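Local structure of ATP-dependent kinase YFH7 (2GA8) at residues A[299-302]-A[303-307]. The protein is an ATP-dependent kinase with a P-loop fold that could take part in assembly of the endoplasmic reticulum membrane. Numbering follows the deposited sequence.
Sequences YEAT and EERVA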
loop_
_atom_site.group_PDB
_atom_site.type_symbol
_atom_site.label_atom_id
_atom_site.label_comp_id
_atom_site.label_asym_id
_atom_site.label_seq_id
_atom_site.Cartn_x
_atom_site.Cartn_y
_atom_site.Cartn_z
ATOM N N TYR A 299 -3.897 -15.355 -19.327
ATOM C CA TYR A 299 -4.325 -16.494 -18.529
ATOM C C TYR A 299 -3.321 -17.641 -18.424
ATOM O O TYR A 299 -2.892 -18.000 -17.328
ATOM C CB TYR A 299 -5.648 -17.047 -19.054
ATOM C CG TYR A 299 -6.362 -17.930 -18.056
ATOM C CD1 TYR A 299 -7.173 -17.376 -17.068
ATOM C CD2 TYR A 299 -6.218 -19.319 -18.088
ATOM C CE1 TYR A 299 -7.829 -18.175 -16.140
ATOM C CE2 TYR A 299 -6.869 -20.131 -17.156
ATOM C CZ TYR A 299 -7.676 -19.548 -16.190
ATOM O OH TYR A 299 -8.355 -20.334 -15.286
ATOM N N GLU A 300 -2.958 -18.220 -19.562
ATOM C CA GLU A 300 -2.027 -19.343 -19.576
ATOM C C GLU A 300 -0.704 -19.092 -18.863
ATOM O O GLU A 300 -0.280 -19.902 -18.035
ATOM C CB GLU A 300 -1.760 -19.784 -21.018
ATOM C CG GLU A 300 -2.799 -20.750 -21.562
ATOM C CD GLU A 300 -2.730 -22.112 -20.893
ATOM O OE1 GLU A 300 -3.550 -22.993 -21.234
ATOM O OE2 GLU A 300 -1.853 -22.306 -20.025
ATOM N N ALA A 301 -0.049 -17.983 -19.188
ATOM C CA ALA A 301 1.231 -17.652 -18.574
ATOM C C ALA A 301 1.089 -17.412 -17.076
ATOM O O ALA A 301 1.963 -17.777 -16.290
ATOM C CB ALA A 301 1.829 -16.425 -19.242
ATOM N N THR A 302 -0.012 -16.789 -16.677
ATOM C CA THR A 302 -0.226 -16.513 -15.271
ATOM C C THR A 302 -0.570 -17.799 -14.533
ATOM O O THR A 302 -0.129 -18.016 -13.405
ATOM C CB THR A 302 -1.352 -15.486 -15.078
ATOM O OG1 THR A 302 -1.027 -14.292 -15.799
ATOM C CG2 THR A 302 -1.510 -15.148 -13.600
ATOM N N GLU A 303 -1.354 -18.658 -15.178
ATOM C CA GLU A 303 -1.733 -19.927 -14.575
ATOM C C GLU A 303 -0.471 -20.723 -14.266
ATOM O O GLU A 303 -0.329 -21.297 -13.185
ATOM C CB GLU A 303 -2.606 -20.725 -15.537
ATOM C CG GLU A 303 -3.047 -22.067 -14.997
ATOM C CD GLU A 303 -3.772 -22.882 -16.041
ATOM O OE1 GLU A 303 -3.113 -23.348 -16.991
ATOM O OE2 GLU A 303 -5.001 -23.045 -15.915
ATOM N N GLU A 304 0.449 -20.750 -15.225
ATOM C CA GLU A 304 1.695 -21.482 -15.054
ATOM C C GLU A 304 2.539 -20.857 -13.956
ATOM O O GLU A 304 3.124 -21.562 -13.136
ATOM C CB GLU A 304 2.498 -21.496 -16.356
ATOM C CG GLU A 304 3.813 -22.260 -16.231
ATOM C CD GLU A 304 4.718 -22.068 -17.427
ATOM O OE1 GLU A 304 5.166 -20.924 -17.656
ATOM O OE2 GLU A 304 4.982 -23.059 -18.137
ATOM N N ARG A 305 2.597 -19.528 -13.949
ATOM C CA ARG A 305 3.376 -18.802 -12.956
ATOM C C ARG A 305 2.901 -19.100 -11.537
ATOM O O ARG A 305 3.710 -19.390 -10.653
ATOM C CB ARG A 305 3.306 -17.295 -13.239
ATOM C CG ARG A 305 4.194 -16.440 -12.348
ATOM C CD ARG A 305 4.255 -14.987 -12.819
ATOM N NE ARG A 305 4.885 -14.848 -14.131
ATOM C CZ ARG A 305 4.249 -14.962 -15.294
ATOM N NH1 ARG A 305 2.946 -15.213 -15.325
ATOM N NH2 ARG A 305 4.919 -14.833 -16.433
ATOM N N VAL A 306 1.590 -19.031 -11.317
ATOM C CA VAL A 306 1.028 -19.294 -10.001
ATOM C C VAL A 306 1.148 -20.771 -9.635
ATOM O O VAL A 306 1.432 -21.114 -8.487
ATOM C CB VAL A 306 -0.457 -18.859 -9.935
ATOM C CG1 VAL A 306 -1.074 -19.270 -8.606
ATOM C CG2 VAL A 306 -0.552 -17.347 -10.100
ATOM N N ALA A 307 0.932 -21.647 -10.608
ATOM C CA ALA A 307 1.042 -23.078 -10.343
ATOM C C ALA A 307 2.455 -23.365 -9.846
ATOM O O ALA A 307 2.647 -24.114 -8.888
ATOM C CB ALA A 307 0.756 -23.871 -11.606
HETATM O O HOH W 1 4.501 -18.229 -17.119
#
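Four backbone hydrogen bonds join Tyr299, Glu300, Ala301 and Thr302 to the residues four places on, the i to i+4 ladder of an alpha-helix. The first, Glu303 N to Tyr299 O, is short at 2.7 Å; the last, Val306 N to Thr302 O at 2.9 Å, is the straightest, with an N-H...O angle of 169°. Ala301 O has further company: besides Arg305 N it accepts from a water at 2.7 Å, which also donates to Glu304 OE1 and so ties that carboxylate to the backbone.

Among the charged groups, Arg305 bends at chi3 (-65°), folding its guanidinium back along the helix until NH1 lies 2.9 Å from Ala301 O, at an angle too poor for a hydrogen bond. An alanine here would probably cost the nearby sulfate one positively charged neighbour and leave Ala301 O without the guanidinium beside it. Glu300 OE2 and Glu303 OE1 approach to 3.4 Å, two acceptors with carboxylate planes perpendicular; the salt bridge from Glu303 OE1 to Arg323 probably offsets their repulsion.

Among the van der Waals contacts, Glu303 OE2 lies 3.7 Å from Tyr299 CE2, the carboxylate oblique to the ring with planes 66° apart, and Val306 CG2 touches Thr302 O at 3.4 Å. Thr302 OG1 and Ala301 N bond back to Asp298, and Tyr299 and Val306 meet Phe326 of helix 319-328. These are the first turns of helix 299-312, following core strand 290-296 and passing near the P-loop, predicted to bind ATP.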